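Long-range contacts in Myo-inositol 2-dehydrogenase (Lactobacillus plantarum WCFS1, PDB 3CEA), which probably oxidises myo-inositol at its 2-position with NAD as the hydride acceptor, as a member of the Rossmann-fold oxidoreductase family: residues Tyr63-Asp68 / Glu86-Ala91; Thr81-Pro85 / Cys100-Leu106. One frame throughout, in Å; residues are numbered along the deposited sequence.

Contact 1: Tyr63-Asp68 / Glu86-Ala91; sequences YKDMID and EMTIYA. With NAD (nicotinamide-adenine-dinucleotide), chain E.
Tyr63 to Ile67 and Glu86 to Ala91 are helical segments that run nearly parallel, their axes 20° apart and 10.8 Å from each other at closest approach. Tyr63 points toward the second helix. Its CG sits between the backbone N and the carbonyl carbon (chi1 76°). This sets one face of the ring against Met87, a selenomethionine, whose CG lies over that face, 3.6 Å from the Tyr63 ring centroid, in a CH-pi contact. The SE atom of Met87 stands higher above the same face, a Met-aromatic contact. The extended chain of Met87 then carries CE to the adenine of NAD, 3.4 Å from N1A.

The opposite face of Tyr63 is met by Lys64 CG, near the rim. Lys64 CG also lies over the centre of the Tyr90 ring, 3.8 Å from its centroid. Lys64 CG thus serves both rings, and the Tyr63 edge still meets Tyr90 CB. Both helices belong to the NAD-binding Rossmann domain, where they flank the parallel sheet. Met66 and Met87 reach Ile14 of strand 9-14, while Ile67 rests on Ile75 of strand 74-77.

Two hydrogen bonds join the segments. Tyr90 OH donates to Asp68 OD2 at 2.6 Å, using the syn lone pair of a carboxylate turned 55° from the ring. Tyr63 OH gives only a weak bond to Glu86 OE1, at 3.3 Å. Ile67 CD1 meets the edge of the Tyr90 ring in plane, 3.9 Å from Tyr90 CD2. Ile67 CD1 also touches Ala91 CB at 4.1 Å.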
loop_
_atom_site.group_PDB
_atom_site.type_symbol
_atom_site.label_atom_id
_atom_site.label_comp_id
_atom_site.label_asym_id
_atom_site.label_seq_id
_atom_site.Cartn_x
_atom_site.Cartn_y
_atom_site.Cartn_z
ATOM N N TYR A 63 48.822 1.916 2.523
ATOM C CA TYR A 63 48.172 3.231 2.506
ATOM C C TYR A 63 49.135 4.369 2.851
ATOM O O TYR A 63 48.992 5.483 2.344
ATOM C CB TYR A 63 46.925 3.253 3.405
ATOM C CG TYR A 63 47.192 3.331 4.896
ATOM C CD1 TYR A 63 47.373 2.175 5.656
ATOM C CD2 TYR A 63 47.247 4.566 5.550
ATOM C CE1 TYR A 63 47.613 2.248 7.031
ATOM C CE2 TYR A 63 47.490 4.649 6.919
ATOM C CZ TYR A 63 47.668 3.488 7.653
ATOM O OH TYR A 63 47.903 3.570 9.005
ATOM N N LYS A 64 50.112 4.078 3.709
ATOM C CA LYS A 64 51.137 5.052 4.082
ATOM C C LYS A 64 52.047 5.363 2.896
ATOM O O LYS A 64 52.478 6.504 2.721
ATOM C CB LYS A 64 51.953 4.557 5.278
ATOM C CG LYS A 64 51.172 4.511 6.586
ATOM C CD LYS A 64 52.014 3.956 7.721
ATOM C CE LYS A 64 51.211 3.871 9.007
ATOM N NZ LYS A 64 51.995 3.280 10.126
ATOM N N ASP A 65 52.326 4.345 2.083
ATOM C CA ASP A 65 53.072 4.523 0.840
ATOM C C ASP A 65 52.339 5.462 -0.113
ATOM O O ASP A 65 52.956 6.330 -0.726
ATOM C CB ASP A 65 53.323 3.176 0.152
ATOM C CG ASP A 65 54.502 2.420 0.745
ATOM O OD1 ASP A 65 55.259 3.004 1.552
ATOM O OD2 ASP A 65 54.675 1.232 0.394
HETATM N N MSE A 66 51.023 5.286 -0.221
HETATM C CA MSE A 66 50.196 6.106 -1.106
HETATM C C MSE A 66 50.171 7.572 -0.675
HETATM O O MSE A 66 50.338 8.468 -1.503
HETATM C CB MSE A 66 48.774 5.548 -1.187
HETATM C CG MSE A 66 47.893 6.239 -2.223
HETATM SE SE MSE A 66 46.129 5.439 -2.394
HETATM C CE MSE A 66 45.425 5.895 -0.649
ATOM N N ILE A 67 49.971 7.802 0.620
ATOM C CA ILE A 67 49.890 9.152 1.183
ATOM C C ILE A 67 51.218 9.912 1.055
ATOM O O ILE A 67 51.228 11.132 0.873
ATOM C CB ILE A 67 49.385 9.119 2.659
ATOM C CG1 ILE A 67 47.929 8.636 2.706
ATOM C CG2 ILE A 67 49.508 10.494 3.322
ATOM C CD1 ILE A 67 47.438 8.206 4.083
ATOM N N ASP A 68 52.329 9.180 1.125
ATOM C CA ASP A 68 53.664 9.774 1.056
ATOM C C ASP A 68 54.222 9.892 -0.367
ATOM O O ASP A 68 55.323 10.419 -0.562
ATOM C CB ASP A 68 54.643 8.991 1.940
ATOM C CG ASP A 68 54.264 9.022 3.414
ATOM O OD1 ASP A 68 53.619 9.998 3.862
ATOM O OD2 ASP A 68 54.619 8.059 4.128
ATOM N N GLU A 86 43.899 5.254 12.897
ATOM C CA GLU A 86 45.296 5.332 12.467
ATOM C C GLU A 86 45.460 5.889 11.051
ATOM O O GLU A 86 46.464 6.542 10.753
ATOM C CB GLU A 86 46.002 3.975 12.608
ATOM C CG GLU A 86 45.316 2.803 11.905
ATOM C CD GLU A 86 46.143 1.528 11.938
ATOM O OE1 GLU A 86 47.319 1.558 11.508
ATOM O OE2 GLU A 86 45.608 0.490 12.387
HETATM N N MSE A 87 44.479 5.627 10.189
HETATM C CA MSE A 87 44.494 6.153 8.826
HETATM C C MSE A 87 44.155 7.637 8.804
HETATM O O MSE A 87 44.763 8.401 8.054
HETATM C CB MSE A 87 43.533 5.379 7.923
HETATM C CG MSE A 87 44.063 4.028 7.489
HETATM SE SE MSE A 87 42.742 2.977 6.539
HETATM C CE MSE A 87 43.848 1.416 6.147
ATOM N N THR A 88 43.188 8.031 9.632
ATOM C CA THR A 88 42.785 9.431 9.751
ATOM C C THR A 88 43.925 10.284 10.304
ATOM O O THR A 88 44.254 11.320 9.731
ATOM C CB THR A 88 41.512 9.589 10.612
ATOM O OG1 THR A 88 40.459 8.805 10.043
ATOM C CG2 THR A 88 41.064 11.045 10.670
ATOM N N ILE A 89 44.536 9.831 11.398
ATOM C CA ILE A 89 45.662 10.540 12.016
ATOM C C ILE A 89 46.812 10.749 11.021
ATOM O O ILE A 89 47.313 11.866 10.873
ATOM C CB ILE A 89 46.159 9.825 13.308
ATOM C CG1 ILE A 89 45.101 9.924 14.415
ATOM C CG2 ILE A 89 47.484 10.422 13.795
ATOM C CD1 ILE A 89 45.251 8.894 15.527
ATOM N N TYR A 90 47.204 9.682 10.327
ATOM C CA TYR A 90 48.300 9.753 9.360
ATOM C C TYR A 90 48.007 10.728 8.217
ATOM O O TYR A 90 48.876 11.507 7.822
ATOM C CB TYR A 90 48.629 8.362 8.810
ATOM C CG TYR A 90 50.022 8.252 8.230
ATOM C CD1 TYR A 90 51.130 8.081 9.060
ATOM C CD2 TYR A 90 50.234 8.320 6.853
ATOM C CE1 TYR A 90 52.416 7.981 8.534
ATOM C CE2 TYR A 90 51.517 8.221 6.314
ATOM C CZ TYR A 90 52.602 8.051 7.162
ATOM O OH TYR A 90 53.872 7.951 6.645
ATOM N N ALA A 91 46.778 10.683 7.707
ATOM C CA ALA A 91 46.342 11.542 6.605
ATOM C C ALA A 91 46.163 13.001 7.026
ATOM O O ALA A 91 46.510 13.907 6.268
ATOM C CB ALA A 91 45.059 11.000 5.979
HETATM P PA NAD E . 34.818 -4.614 2.990
HETATM O O1A NAD E . 33.822 -5.060 1.990
HETATM O O2A NAD E . 35.364 -5.749 3.767
HETATM O O5B NAD E . 35.982 -3.791 2.243
HETATM C C5B NAD E . 37.170 -3.435 2.922
HETATM C C4B NAD E . 38.227 -2.988 1.914
HETATM O O4B NAD E . 39.308 -2.351 2.573
HETATM C C3B NAD E . 38.807 -4.157 1.135
HETATM O O3B NAD E . 38.820 -3.799 -0.225
HETATM C C2B NAD E . 40.223 -4.311 1.657
HETATM O O2B NAD E . 41.132 -4.695 0.649
HETATM C C1B NAD E . 40.545 -2.926 2.194
HETATM N N9A NAD E . 41.465 -2.988 3.345
HETATM C C8A NAD E . 41.314 -3.736 4.487
HETATM N N7A NAD E . 42.371 -3.509 5.301
HETATM C C5A NAD E . 43.197 -2.629 4.692
HETATM C C6A NAD E . 44.408 -2.066 5.078
HETATM N N6A NAD E . 44.815 -2.188 6.337
HETATM N N1A NAD E . 45.041 -1.173 4.230
HETATM C C2A NAD E . 44.475 -0.846 3.009
HETATM N N3A NAD E . 43.270 -1.412 2.631
HETATM C C4A NAD E . 42.641 -2.290 3.460
HETATM O O3 NAD E . 34.162 -3.536 3.993
HETATM P PN NAD E . 33.002 -2.524 3.515
HETATM O O1N NAD E . 33.320 -2.019 2.158
HETATM O O2N NAD E . 31.710 -3.183 3.791
HETATM O O5D NAD E . 33.099 -1.299 4.551
HETATM C C5D NAD E . 34.306 -0.650 4.877
HETATM C C4D NAD E . 33.985 0.456 5.877
HETATM O O4D NAD E . 32.813 1.147 5.481
HETATM C C3D NAD E . 33.742 -0.096 7.274
HETATM O O3D NAD E . 34.511 0.640 8.197
HETATM C C2D NAD E . 32.260 0.114 7.519
HETATM O O2D NAD E . 31.992 0.499 8.845
HETATM C C1D NAD E . 31.873 1.212 6.537
HETATM N N1N NAD E . 30.494 1.038 6.037
HETATM C C2N NAD E . 29.628 2.101 6.103
HETATM C C3N NAD E . 28.314 1.975 5.642
HETATM C C7N NAD E . 27.411 3.171 5.547
HETATM O O7N NAD E . 26.019 2.956 5.511
HETATM N N7N NAD E . 27.932 4.401 5.500
HETATM C C4N NAD E . 27.888 0.758 5.114
HETATM C C5N NAD E . 28.772 -0.317 5.051
HETATM C C6N NAD E . 30.078 -0.163 5.517
#

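Contact 2: Thr81-Pro85 / Cys100-Leu106; sequences TPFHP and CEKPLGL. With NAD (nicotinamide-adenine-dinucleotide), chain E.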
loop_
_atom_site.group_PDB
_atom_site.type_symbol
_atom_site.label_atom_id
_atom_site.label_comp_id
_atom_site.label_asym_id
_atom_site.label_seq_id
_atom_site.Cartn_x
_atom_site.Cartn_y
_atom_site.Cartn_z
ATOM N N THR A 81 36.687 -0.650 10.071
ATOM C CA THR A 81 36.609 0.273 11.212
ATOM C C THR A 81 37.861 0.363 12.110
ATOM O O THR A 81 38.244 1.471 12.498
ATOM C CB THR A 81 35.346 -0.005 12.068
ATOM O OG1 THR A 81 34.196 -0.021 11.217
ATOM C CG2 THR A 81 35.154 1.064 13.130
ATOM N N PRO A 82 38.494 -0.783 12.458
ATOM C CA PRO A 82 39.688 -0.689 13.310
ATOM C C PRO A 82 40.812 0.188 12.745
ATOM O O PRO A 82 41.583 0.763 13.517
ATOM C CB PRO A 82 40.156 -2.147 13.417
ATOM C CG PRO A 82 38.929 -2.946 13.204
ATOM C CD PRO A 82 38.169 -2.190 12.155
ATOM N N PHE A 83 40.891 0.291 11.420
ATOM C CA PHE A 83 41.959 1.044 10.751
ATOM C C PHE A 83 41.646 2.532 10.576
ATOM O O PHE A 83 42.513 3.307 10.178
ATOM C CB PHE A 83 42.292 0.413 9.397
ATOM C CG PHE A 83 42.837 -0.982 9.495
ATOM C CD1 PHE A 83 44.179 -1.200 9.796
ATOM C CD2 PHE A 83 42.010 -2.081 9.280
ATOM C CE1 PHE A 83 44.691 -2.493 9.889
ATOM C CE2 PHE A 83 42.512 -3.380 9.367
ATOM C CZ PHE A 83 43.857 -3.586 9.673
ATOM N N HIS A 84 40.410 2.920 10.878
ATOM C CA HIS A 84 39.949 4.301 10.718
ATOM C C HIS A 84 40.764 5.345 11.499
ATOM O O HIS A 84 41.184 6.338 10.911
ATOM C CB HIS A 84 38.459 4.418 11.069
ATOM C CG HIS A 84 37.540 3.834 10.043
ATOM N ND1 HIS A 84 36.174 4.011 10.087
ATOM C CD2 HIS A 84 37.786 3.094 8.936
ATOM C CE1 HIS A 84 35.617 3.393 9.062
ATOM N NE2 HIS A 84 36.574 2.830 8.347
ATOM N N PRO A 85 40.983 5.133 12.819
ATOM C CA PRO A 85 41.729 6.129 13.595
ATOM C C PRO A 85 43.162 6.344 13.102
ATOM O O PRO A 85 43.576 7.489 12.903
ATOM C CB PRO A 85 41.737 5.539 15.012
ATOM C CG PRO A 85 40.583 4.608 15.041
ATOM C CD PRO A 85 40.560 4.009 13.676
ATOM N N CYS A 100 36.118 10.086 6.195
ATOM C CA CYS A 100 36.192 8.762 6.801
ATOM C C CYS A 100 34.796 8.179 6.963
ATOM O O CYS A 100 33.880 8.859 7.432
ATOM C CB CYS A 100 36.899 8.834 8.158
ATOM S SG CYS A 100 37.348 7.234 8.869
ATOM N N GLU A 101 34.639 6.918 6.572
ATOM C CA GLU A 101 33.375 6.214 6.757
ATOM C C GLU A 101 33.065 5.962 8.225
ATOM O O GLU A 101 33.959 5.975 9.074
ATOM C CB GLU A 101 33.353 4.891 5.980
ATOM C CG GLU A 101 32.756 4.994 4.576
ATOM C CD GLU A 101 31.310 5.494 4.560
ATOM O OE1 GLU A 101 30.624 5.435 5.605
ATOM O OE2 GLU A 101 30.854 5.939 3.486
ATOM N N LYS A 102 31.782 5.750 8.511
ATOM C CA LYS A 102 31.317 5.443 9.858
ATOM C C LYS A 102 31.639 3.981 10.193
ATOM O O LYS A 102 31.734 3.151 9.287
ATOM C CB LYS A 102 29.809 5.723 9.971
ATOM C CG LYS A 102 28.908 4.765 9.189
ATOM C CD LYS A 102 28.440 3.619 10.076
ATOM C CE LYS A 102 28.324 2.314 9.306
ATOM N NZ LYS A 102 27.736 1.228 10.137
ATOM N N PRO A 103 31.848 3.662 11.484
ATOM C CA PRO A 103 31.987 4.571 12.624
ATOM C C PRO A 103 33.408 5.122 12.702
ATOM O O PRO A 103 34.267 4.716 11.916
ATOM C CB PRO A 103 31.699 3.675 13.839
ATOM C CG PRO A 103 31.490 2.277 13.307
ATOM C CD PRO A 103 31.955 2.252 11.894
ATOM N N LEU A 104 33.651 6.039 13.639
ATOM C CA LEU A 104 34.982 6.627 13.818
ATOM C C LEU A 104 36.043 5.578 14.155
ATOM O O LEU A 104 37.173 5.648 13.669
ATOM C CB LEU A 104 34.958 7.731 14.886
ATOM C CG LEU A 104 34.113 8.980 14.603
ATOM C CD1 LEU A 104 34.088 9.895 15.815
ATOM C CD2 LEU A 104 34.606 9.737 13.374
ATOM N N GLY A 105 35.664 4.607 14.983
ATOM C CA GLY A 105 36.555 3.529 15.398
ATOM C C GLY A 105 35.849 2.587 16.352
ATOM O O GLY A 105 34.620 2.535 16.376
ATOM N N LEU A 106 36.628 1.846 17.139
ATOM C CA LEU A 106 36.074 0.903 18.116
ATOM C C LEU A 106 36.601 1.149 19.524
ATOM O O LEU A 106 35.822 1.227 20.475
ATOM C CB LEU A 106 36.339 -0.547 17.695
ATOM C CG LEU A 106 35.720 -1.023 16.378
ATOM C CD1 LEU A 106 36.101 -2.460 16.117
ATOM C CD2 LEU A 106 34.204 -0.859 16.384
HETATM P PA NAD E . 34.818 -4.614 2.990
HETATM O O1A NAD E . 33.822 -5.060 1.990
HETATM O O2A NAD E . 35.364 -5.749 3.767
HETATM O O5B NAD E . 35.982 -3.791 2.243
HETATM C C5B NAD E . 37.170 -3.435 2.922
HETATM C C4B NAD E . 38.227 -2.988 1.914
HETATM O O4B NAD E . 39.308 -2.351 2.573
HETATM C C3B NAD E . 38.807 -4.157 1.135
HETATM O O3B NAD E . 38.820 -3.799 -0.225
HETATM C C2B NAD E . 40.223 -4.311 1.657
HETATM O O2B NAD E . 41.132 -4.695 0.649
HETATM C C1B NAD E . 40.545 -2.926 2.194
HETATM N N9A NAD E . 41.465 -2.988 3.345
HETATM C C8A NAD E . 41.314 -3.736 4.487
HETATM N N7A NAD E . 42.371 -3.509 5.301
HETATM C C5A NAD E . 43.197 -2.629 4.692
HETATM C C6A NAD E . 44.408 -2.066 5.078
HETATM N N6A NAD E . 44.815 -2.188 6.337
HETATM N N1A NAD E . 45.041 -1.173 4.230
HETATM C C2A NAD E . 44.475 -0.846 3.009
HETATM N N3A NAD E . 43.270 -1.412 2.631
HETATM C C4A NAD E . 42.641 -2.290 3.460
HETATM O O3 NAD E . 34.162 -3.536 3.993
HETATM P PN NAD E . 33.002 -2.524 3.515
HETATM O O1N NAD E . 33.320 -2.019 2.158
HETATM O O2N NAD E . 31.710 -3.183 3.791
HETATM O O5D NAD E . 33.099 -1.299 4.551
HETATM C C5D NAD E . 34.306 -0.650 4.877
HETATM C C4D NAD E . 33.985 0.456 5.877
HETATM O O4D NAD E . 32.813 1.147 5.481
HETATM C C3D NAD E . 33.742 -0.096 7.274
HETATM O O3D NAD E . 34.511 0.640 8.197
HETATM C C2D NAD E . 32.260 0.114 7.519
HETATM O O2D NAD E . 31.992 0.499 8.845
HETATM C C1D NAD E . 31.873 1.212 6.537
HETATM N N1N NAD E . 30.494 1.038 6.037
HETATM C C2N NAD E . 29.628 2.101 6.103
HETATM C C3N NAD E . 28.314 1.975 5.642
HETATM C C7N NAD E . 27.411 3.171 5.547
HETATM O O7N NAD E . 26.019 2.956 5.511
HETATM N N7N NAD E . 27.932 4.401 5.500
HETATM C C4N NAD E . 27.888 0.758 5.114
HETATM C C5N NAD E . 28.772 -0.317 5.051
HETATM C C6N NAD E . 30.078 -0.163 5.517
#
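His84 ND1 donates the one hydrogen bond between Thr81-Pro85 and Cys100-Leu106. Pro103 O accepts from His84 ND1 at 2.7 Å, close to the ring plane and nearly in line with its own C=O (176°). CG of His84 lies beside the backbone N (chi1 -73°), which turns the ring toward the loop. NE2 of His84 is bonded to Ala79 O, so both ring nitrogens are engaged and the ring is fixed in rotation. Replacing the ring by an alanine is likely to leave Pro103 O and Ala79 O without their partners and to open a gap beside Cys100 SG.

Both faces of the ring are packed. Cys100 SG lies over one face, 3.9 Å from the His84 ring centroid, and Thr81 CA covers the opposite face. Further out, Thr81 CG2 meets Leu106 CD2 at 3.9 Å. Thr81 OG1 sits against Pro103 CD at 3.3 Å, and Pro82 CG touches Leu106 CD1.

The polar contacts to NAD come from both segments. Thr81 OG1 shares a hydrogen bond with the ribose O3D at 3.1 Å. The neighbouring hydroxyl O2D donates to Lys102 O at 2.7 Å. Glu101 OE1 accepts from the carboxamide N7N at 2.9 Å and from the backbone N of Lys102, while OE2 is held by His23. Glu101, Lys102 and Pro103 form the Glu-Lys-Pro motif of the GFO/IDH/MocA family, with a cis peptide before Pro103. His84 lines the pocket itself, with NE2 close to NAD O3D, and its bond to Pro103 O probably helps place the loop. The chemistry implies that the nicotinamide ribose is probably oriented by a threonine hydroxyl and a loop carbonyl, and the carboxamide by Glu101.

In the fold
Contacts 1 and 2 share helix 84-93: His84 and Pro85 serve contact 2, and Glu86 to Ala91 serve contact 1. Their centres are about 14 Å apart. They touch where Thr88 OG1 packs against Cys100 SG at 3.7 Å. Both reach NAD. Contact 1 meets the adenine through Met87. Contact 2 meets the nicotinamide and its ribose, and through Phe83 also the adenine amino group, with N6A over the Phe83 ring face. Contact 2 is the more buried, its centre about 10 Å from the chain centre, against about 21 Å for contact 1. Helix 84-93 thus runs outward from the cofactor pocket.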